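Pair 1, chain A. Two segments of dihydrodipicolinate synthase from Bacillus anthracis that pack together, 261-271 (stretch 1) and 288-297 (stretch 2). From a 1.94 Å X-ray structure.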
# COMPACT_ATOMS: atom_id res chain seq x y z
N THR A 261 -5.15 -23.96 -5.94
CA THR A 261 -4.35 -25.17 -5.93
C THR A 261 -4.43 -25.87 -4.57
O THR A 261 -4.48 -27.09 -4.49
CB THR A 261 -2.88 -24.86 -6.27
OG1 THR A 261 -2.80 -24.34 -7.61
CG2 THR A 261 -2.07 -26.14 -6.35
N PRO A 262 -4.43 -25.07 -3.50
CA PRO A 262 -4.67 -25.60 -2.15
C PRO A 262 -6.04 -26.26 -1.93
O PRO A 262 -6.11 -27.34 -1.34
CB PRO A 262 -4.48 -24.36 -1.26
CG PRO A 262 -3.59 -23.46 -2.05
CD PRO A 262 -4.05 -23.65 -3.47
N VAL A 263 -7.12 -25.64 -2.40
CA VAL A 263 -8.45 -26.21 -2.21
C VAL A 263 -8.65 -27.50 -3.02
O VAL A 263 -9.24 -28.46 -2.50
CB VAL A 263 -9.60 -25.17 -2.44
CG1 VAL A 263 -9.78 -24.81 -3.90
CG2 VAL A 263 -10.92 -25.69 -1.85
N LYS A 264 -8.12 -27.55 -4.24
CA LYS A 264 -8.10 -28.80 -5.02
C LYS A 264 -7.36 -29.92 -4.29
O LYS A 264 -7.81 -31.05 -4.29
CB LYS A 264 -7.45 -28.59 -6.39
CG LYS A 264 -8.32 -27.87 -7.38
CD LYS A 264 -7.83 -28.09 -8.80
CE LYS A 264 -8.91 -27.80 -9.80
NZ LYS A 264 -8.42 -27.89 -11.21
N THR A 265 -6.22 -29.58 -3.69
CA THR A 265 -5.41 -30.55 -2.96
C THR A 265 -6.14 -31.01 -1.70
O THR A 265 -6.14 -32.19 -1.39
CB THR A 265 -4.02 -29.97 -2.62
OG1 THR A 265 -3.45 -29.35 -3.79
CG2 THR A 265 -3.08 -31.05 -2.09
N ALA A 266 -6.75 -30.07 -0.98
CA ALA A 266 -7.57 -30.38 0.21
C ALA A 266 -8.77 -31.30 -0.12
O ALA A 266 -9.10 -32.21 0.65
CB ALA A 266 -8.05 -29.09 0.88
N LEU A 267 -9.39 -31.06 -1.27
CA LEU A 267 -10.46 -31.93 -1.76
C LEU A 267 -9.94 -33.36 -1.99
O LEU A 267 -10.58 -34.33 -1.58
CB LEU A 267 -11.06 -31.36 -3.05
CG LEU A 267 -12.14 -30.28 -2.84
CD1 LEU A 267 -12.41 -29.50 -4.11
CD2 LEU A 267 -13.41 -30.93 -2.30
N GLN A 268 -8.79 -33.48 -2.65
CA GLN A 268 -8.13 -34.77 -2.82
C GLN A 268 -7.84 -35.43 -1.46
O GLN A 268 -8.06 -36.63 -1.30
CB GLN A 268 -6.85 -34.61 -3.65
CG GLN A 268 -5.98 -35.85 -3.77
CD GLN A 268 -4.80 -35.84 -2.80
OE1 GLN A 268 -3.99 -34.90 -2.80
NE2 GLN A 268 -4.70 -36.88 -1.98
N MET A 269 -7.37 -34.65 -0.49
CA MET A 269 -7.07 -35.17 0.86
C MET A 269 -8.29 -35.78 1.57
O MET A 269 -8.14 -36.71 2.37
CB MET A 269 -6.47 -34.06 1.75
CG MET A 269 -5.01 -33.70 1.48
SD MET A 269 -4.50 -32.17 2.32
CE MET A 269 -2.83 -32.04 1.69
N VAL A 270 -9.49 -35.27 1.29
CA VAL A 270 -10.73 -35.83 1.85
C VAL A 270 -11.49 -36.73 0.87
O VAL A 270 -12.71 -36.89 0.98
CB VAL A 270 -11.70 -34.74 2.41
CG1 VAL A 270 -11.01 -33.91 3.48
CG2 VAL A 270 -12.25 -33.84 1.30
N GLY A 271 -10.77 -37.31 -0.08
CA GLY A 271 -11.33 -38.35 -0.95
C GLY A 271 -12.10 -37.88 -2.18
O GLY A 271 -12.73 -38.71 -2.85
N GLU A 288 4.43 -27.60 1.03
CA GLU A 288 3.12 -26.93 1.03
C GLU A 288 1.97 -27.90 1.34
O GLU A 288 1.03 -27.55 2.05
CB GLU A 288 2.87 -26.25 -0.32
CG GLU A 288 3.75 -25.05 -0.55
CD GLU A 288 3.70 -24.53 -1.97
OE1 GLU A 288 3.56 -25.34 -2.92
OE2 GLU A 288 3.82 -23.29 -2.12
N ARG A 289 2.09 -29.12 0.82
CA ARG A 289 1.11 -30.18 1.06
C ARG A 289 1.05 -30.59 2.54
O ARG A 289 -0.03 -30.70 3.11
CB ARG A 289 1.44 -31.39 0.19
CG ARG A 289 0.32 -32.40 0.04
CD ARG A 289 0.85 -33.75 -0.39
NE ARG A 289 1.66 -34.35 0.67
CZ ARG A 289 1.18 -34.97 1.75
NH1 ARG A 289 -0.13 -35.09 1.95
NH2 ARG A 289 2.02 -35.47 2.64
N VAL A 290 2.21 -30.81 3.14
CA VAL A 290 2.32 -31.11 4.57
C VAL A 290 1.75 -29.98 5.44
O VAL A 290 1.04 -30.22 6.42
CB VAL A 290 3.80 -31.42 4.97
CG1 VAL A 290 3.97 -31.46 6.48
CG2 VAL A 290 4.25 -32.74 4.36
N THR A 291 2.05 -28.74 5.08
CA THR A 291 1.51 -27.58 5.80
C THR A 291 -0.03 -27.52 5.74
O THR A 291 -0.69 -27.31 6.75
CB THR A 291 2.13 -26.27 5.25
OG1 THR A 291 3.55 -26.30 5.42
CG2 THR A 291 1.57 -25.04 5.97
N LEU A 292 -0.58 -27.71 4.54
CA LEU A 292 -2.03 -27.74 4.34
C LEU A 292 -2.66 -28.91 5.10
O LEU A 292 -3.70 -28.75 5.73
CB LEU A 292 -2.36 -27.83 2.85
CG LEU A 292 -3.83 -28.04 2.46
CD1 LEU A 292 -4.69 -26.89 2.98
CD2 LEU A 292 -3.94 -28.15 0.94
N GLN A 293 -2.01 -30.07 5.02
CA GLN A 293 -2.51 -31.29 5.66
C GLN A 293 -2.69 -31.09 7.17
O GLN A 293 -3.67 -31.55 7.75
CB GLN A 293 -1.55 -32.45 5.41
CG GLN A 293 -2.09 -33.82 5.83
CD GLN A 293 -1.07 -34.92 5.61
OE1 GLN A 293 0.10 -34.81 6.00
NE2 GLN A 293 -1.51 -36.00 4.96
N SER A 294 -1.75 -30.39 7.78
CA SER A 294 -1.78 -30.19 9.22
C SER A 294 -2.94 -29.28 9.64
O SER A 294 -3.51 -29.47 10.71
CB SER A 294 -0.44 -29.69 9.74
OG SER A 294 0.48 -30.77 9.80
N VAL A 295 -3.31 -28.32 8.80
CA VAL A 295 -4.48 -27.49 9.08
C VAL A 295 -5.77 -28.29 8.85
O VAL A 295 -6.65 -28.31 9.71
CB VAL A 295 -4.50 -26.18 8.25
CG1 VAL A 295 -5.71 -25.32 8.64
CG2 VAL A 295 -3.22 -25.39 8.46
N MET A 296 -5.85 -28.98 7.72
CA MET A 296 -7.01 -29.82 7.40
C MET A 296 -7.29 -30.85 8.50
O MET A 296 -8.45 -31.11 8.84
CB MET A 296 -6.82 -30.52 6.06
CG MET A 296 -6.88 -29.60 4.84
SD MET A 296 -8.37 -28.57 4.74
CE MET A 296 -9.68 -29.80 4.56
N GLN A 297 -6.22 -31.44 9.03
CA GLN A 297 -6.33 -32.45 10.09
C GLN A 297 -6.80 -31.87 11.43
O GLN A 297 -7.30 -32.60 12.28
CB GLN A 297 -5.01 -33.22 10.25
CG GLN A 297 -4.81 -34.23 9.12
CD GLN A 297 -3.46 -34.95 9.13
OE1 GLN A 297 -3.24 -35.88 8.35
NE2 GLN A 297 -2.54 -34.52 10.01

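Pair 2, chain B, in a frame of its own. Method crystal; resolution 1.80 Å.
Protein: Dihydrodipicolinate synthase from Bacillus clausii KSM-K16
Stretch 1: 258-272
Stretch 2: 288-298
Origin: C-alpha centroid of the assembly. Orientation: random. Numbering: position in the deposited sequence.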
# COMPACT_ATOMS: atom_id res chain seq x y z
N GLY B 258 -6.51 10.01 6.57
CA GLY B 258 -5.53 9.76 7.61
C GLY B 258 -6.18 9.67 8.98
O GLY B 258 -5.68 8.97 9.87
N ASN B 259 -7.30 10.37 9.15
CA ASN B 259 -8.04 10.39 10.42
C ASN B 259 -9.00 9.21 10.61
O ASN B 259 -9.60 9.07 11.67
CB ASN B 259 -8.88 11.68 10.50
CG ASN B 259 -8.21 12.77 11.32
OD1 ASN B 259 -7.03 12.70 11.62
ND2 ASN B 259 -8.99 13.78 11.68
N ASN B 260 -9.12 8.37 9.58
CA ASN B 260 -10.07 7.26 9.61
C ASN B 260 -10.21 6.43 10.88
O ASN B 260 -11.33 6.20 11.35
CB ASN B 260 -9.80 6.33 8.42
CG ASN B 260 -10.89 5.30 8.24
OD1 ASN B 260 -11.01 4.36 9.03
ND2 ASN B 260 -11.70 5.47 7.21
N VAL B 261 -9.10 5.98 11.44
CA VAL B 261 -9.15 5.16 12.65
C VAL B 261 -8.88 5.95 13.92
O VAL B 261 -9.53 5.74 14.95
CB VAL B 261 -8.14 3.99 12.57
CG1 VAL B 261 -8.13 3.21 13.89
CG2 VAL B 261 -8.50 3.06 11.42
N VAL B 262 -7.92 6.87 13.87
CA VAL B 262 -7.60 7.65 15.05
C VAL B 262 -8.81 8.41 15.60
O VAL B 262 -8.96 8.55 16.81
CB VAL B 262 -6.40 8.60 14.80
CG1 VAL B 262 -6.73 9.61 13.73
CG2 VAL B 262 -5.99 9.28 16.11
N VAL B 263 -9.68 8.90 14.72
CA VAL B 263 -10.88 9.61 15.17
C VAL B 263 -11.78 8.64 15.95
O VAL B 263 -12.35 8.99 16.99
CB VAL B 263 -11.69 10.20 13.98
CG1 VAL B 263 -13.08 10.65 14.45
CG2 VAL B 263 -10.94 11.38 13.38
N ILE B 264 -11.90 7.42 15.44
CA ILE B 264 -12.70 6.40 16.10
C ILE B 264 -12.14 6.10 17.50
O ILE B 264 -12.89 6.06 18.49
CB ILE B 264 -12.73 5.08 15.29
CG1 ILE B 264 -13.57 5.27 14.02
CG2 ILE B 264 -13.32 3.95 16.12
CD1 ILE B 264 -13.60 4.05 13.11
N LYS B 265 -10.83 5.90 17.58
CA LYS B 265 -10.20 5.58 18.86
C LYS B 265 -10.28 6.69 19.90
O LYS B 265 -10.52 6.42 21.08
CB LYS B 265 -8.74 5.16 18.64
CG LYS B 265 -8.62 3.77 18.01
CD LYS B 265 -7.18 3.26 17.99
CE LYS B 265 -7.14 1.82 17.47
NZ LYS B 265 -5.74 1.31 17.28
N GLU B 266 -10.08 7.94 19.48
CA GLU B 266 -10.15 9.02 20.45
C GLU B 266 -11.60 9.30 20.84
O GLU B 266 -11.87 9.75 21.96
CB GLU B 266 -9.45 10.27 19.91
CG GLU B 266 -7.95 10.06 19.80
CD GLU B 266 -7.14 11.34 19.77
OE1 GLU B 266 -7.65 12.38 20.25
OE2 GLU B 266 -5.99 11.29 19.28
N ALA B 267 -12.53 9.00 19.95
CA ALA B 267 -13.95 9.18 20.25
C ALA B 267 -14.37 8.11 21.26
O ALA B 267 -15.08 8.40 22.23
CB ALA B 267 -14.78 9.05 18.98
N MET B 268 -13.92 6.87 21.03
CA MET B 268 -14.22 5.75 21.93
C MET B 268 -13.70 6.06 23.34
O MET B 268 -14.41 5.85 24.33
CB MET B 268 -13.58 4.44 21.43
CG MET B 268 -14.17 3.86 20.14
SD MET B 268 -13.34 2.37 19.51
CE MET B 268 -11.94 3.04 18.77
N GLU B 269 -12.46 6.54 23.43
CA GLU B 269 -11.87 6.87 24.72
C GLU B 269 -12.67 7.95 25.45
O GLU B 269 -12.84 7.89 26.67
CB GLU B 269 -10.41 7.32 24.55
CG GLU B 269 -9.42 6.19 24.24
CD GLU B 269 -9.21 5.23 25.40
OE1 GLU B 269 -9.32 5.67 26.57
OE2 GLU B 269 -8.91 4.04 25.15
N MET B 270 -13.15 8.94 24.71
CA MET B 270 -13.96 10.00 25.31
C MET B 270 -15.26 9.42 25.87
O MET B 270 -15.80 9.94 26.85
CB MET B 270 -14.28 11.09 24.29
CG MET B 270 -13.18 12.12 24.10
SD MET B 270 -13.73 13.56 23.15
CE MET B 270 -14.75 14.37 24.32
N LEU B 271 -15.75 8.35 25.25
CA LEU B 271 -16.98 7.71 25.71
C LEU B 271 -16.67 6.60 26.71
O LEU B 271 -17.51 5.74 26.99
CB LEU B 271 -17.75 7.12 24.51
CG LEU B 271 -18.21 8.13 23.46
CD1 LEU B 271 -18.82 7.37 22.27
CD2 LEU B 271 -19.23 9.09 24.05
N ARG B 272 -15.45 6.63 27.23
CA ARG B 272 -14.97 5.67 28.20
C ARG B 272 -14.96 4.23 27.71
O ARG B 272 -15.17 3.29 28.48
CB ARG B 272 -15.77 5.78 29.50
CG ARG B 272 -15.53 7.10 30.22
CD ARG B 272 -16.44 7.29 31.42
NE ARG B 272 -16.25 8.60 32.03
CZ ARG B 272 -15.17 8.97 32.72
NH1 ARG B 272 -14.17 8.12 32.89
NH2 ARG B 272 -15.08 10.19 33.22
N GLU B 288 -7.01 20.81 17.71
CA GLU B 288 -8.12 21.24 16.88
C GLU B 288 -9.09 20.10 16.61
O GLU B 288 -10.29 20.24 16.79
CB GLU B 288 -7.61 21.79 15.54
CG GLU B 288 -8.73 22.17 14.58
CD GLU B 288 -8.23 22.51 13.19
OE1 GLU B 288 -9.06 22.86 12.33
OE2 GLU B 288 -7.01 22.41 12.95
N ASP B 289 -8.56 18.96 16.16
CA ASP B 289 -9.40 17.81 15.86
C ASP B 289 -10.00 17.18 17.11
O ASP B 289 -11.11 16.65 17.07
CB ASP B 289 -8.62 16.77 15.05
CG ASP B 289 -8.42 17.20 13.60
OD1 ASP B 289 -9.01 18.21 13.18
OD2 ASP B 289 -7.67 16.51 12.86
N LYS B 290 -9.28 17.23 18.23
CA LYS B 290 -9.80 16.68 19.48
C LYS B 290 -11.06 17.46 19.85
O LYS B 290 -12.04 16.90 20.34
CB LYS B 290 -8.76 16.80 20.60
CG LYS B 290 -7.71 15.70 20.61
CD LYS B 290 -6.60 16.02 21.61
CE LYS B 290 -5.79 14.78 21.97
NZ LYS B 290 -5.28 14.04 20.78
N GLN B 291 -11.03 18.77 19.60
CA GLN B 291 -12.17 19.63 19.90
C GLN B 291 -13.33 19.30 18.97
O GLN B 291 -14.49 19.31 19.38
CB GLN B 291 -11.77 21.10 19.72
CG GLN B 291 -12.85 22.10 20.14
CD GLN B 291 -13.05 22.15 21.64
OE1 GLN B 291 -13.38 21.15 22.28
NE2 GLN B 291 -12.85 23.33 22.22
N LEU B 292 -13.03 19.00 17.71
CA LEU B 292 -14.08 18.66 16.75
C LEU B 292 -14.75 17.34 17.14
O LEU B 292 -15.95 17.18 16.95
CB LEU B 292 -13.51 18.56 15.33
CG LEU B 292 -12.98 19.86 14.72
CD1 LEU B 292 -12.33 19.57 13.37
CD2 LEU B 292 -14.12 20.86 14.57
N VAL B 293 -13.98 16.40 17.68
CA VAL B 293 -14.54 15.12 18.10
C VAL B 293 -15.45 15.36 19.31
O VAL B 293 -16.53 14.79 19.43
CB VAL B 293 -13.44 14.11 18.50
CG1 VAL B 293 -14.07 12.86 19.13
CG2 VAL B 293 -12.63 13.71 17.27
N THR B 294 -14.99 16.23 20.20
CA THR B 294 -15.75 16.57 21.40
C THR B 294 -17.08 17.20 21.01
O THR B 294 -18.14 16.78 21.48
CB THR B 294 -14.95 17.56 22.29
OG1 THR B 294 -13.77 16.91 22.77
CG2 THR B 294 -15.80 18.02 23.47
N GLU B 295 -17.03 18.20 20.14
CA GLU B 295 -18.24 18.89 19.71
C GLU B 295 -19.20 17.94 18.99
O GLU B 295 -20.42 18.11 19.06
CB GLU B 295 -17.89 20.06 18.79
CG GLU B 295 -16.82 20.98 19.36
CD GLU B 295 -16.55 22.19 18.49
OE1 GLU B 295 -16.60 22.07 17.25
OE2 GLU B 295 -16.28 23.27 19.05
N LEU B 296 -18.65 16.94 18.31
CA LEU B 296 -19.48 15.98 17.59
C LEU B 296 -20.20 15.06 18.57
O LEU B 296 -21.40 14.79 18.43
CB LEU B 296 -18.61 15.16 16.64
CG LEU B 296 -19.30 14.45 15.47
CD1 LEU B 296 -19.94 15.48 14.55
CD2 LEU B 296 -18.28 13.64 14.70
N LEU B 297 -19.47 14.58 19.57
CA LEU B 297 -20.05 13.70 20.58
C LEU B 297 -21.07 14.48 21.40
O LEU B 297 -22.08 13.93 21.85
CB LEU B 297 -18.96 13.14 21.49
CG LEU B 297 -17.99 12.16 20.82
CD1 LEU B 297 -16.96 11.69 21.83
CD2 LEU B 297 -18.75 10.98 20.24
N SER B 298 -20.79 15.77 21.60
CA SER B 298 -21.70 16.63 22.35
C SER B 298 -23.00 16.77 21.56
O SER B 298 -24.09 16.69 22.13
CB SER B 298 -21.05 18.00 22.55
OG SER B 298 -21.89 18.85 23.32

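The sharpest difference is polar. Pair 2 ties its two helices together with a salt bridge; pair 1 has no hydrogen bond between its stretches at all. In pair 2, Lys B290 NZ lies 2.9 Å from Glu B266 OE1, and a second, weak hydrogen bond runs from Lys B290 NZ to Glu B266 OE2 at 3.2 Å. The matching positions in pair 1 are Thr A265 and Arg A289. They meet through carbon only, Thr A265 CG2 to Arg A289 CG at 4.2 Å. The threonine hydroxyl turns back to its own helix, where Thr A265 OG1 donates to Thr A261 O at 2.6 Å.

The backbone frame is shared. Fourteen central residues superpose with an RMSD of 0.4 Å. The helix axes cross at -62° in pair 1 and -58° in pair 2, with closest approaches of 10.5 and 10.1 Å.

Ala A266 and Ala B267 match, and each is where its helix comes nearest the other by CA. The closest CA pair in pair 2 is Ala B267 with Val B293, CA to CA 6.3 Å. In pair 1 it is Ala A266 with Met A296, CA to CA 7.2 Å.

Leu A292 matches Val B293. The leucine sits as a knob among Pro A262, Thr A265, Ala A266 and Met A269, and Leu A292 CD2 reaches Pro A262 O at 3.3 Å. The valine is shorter. Val B293 CG1 lies 3.9 Å from Ala B267 CB, and Val B293 CG2 lies 4.2 Å from Val B263 CG1.

Met A269 and Met B270 match within 0.1 Å at CA, and in both the CA-to-CB bond points toward the other stretch. Their ends differ. Chi3 is t in Met A269, and Met A269 CE lies 3.4 Å from Arg A289 O and 4.0 Å from Gln A293 CB. Chi3 is p in Met B270, and Met B270 CE lies 3.1 Å from Thr B294 OG1. Thr B294 OG1 donates to Lys B290 O at 3.0 Å.

Met A296 matches Leu B297. Met A296 SD packs 3.9 Å from Ala A266 CB. Leu B297 CD1 lies 3.7 Å from Met B270 CB and 4.1 Å from Leu B271 CD2. At the position of Leu B271, Val A270 makes a looser contact, Val A270 CG1 lying 4.5 Å from Met A296 CE.

Asn B259 lies ahead of the matched part. Asn B259 ND2 donates to Asp B289 OD2 at 3.3 Å. The two stretches bury 485 Å² in pair 2 and 363 Å² in pair 1; the pair 2 figure includes Asn B259, beyond the matched part.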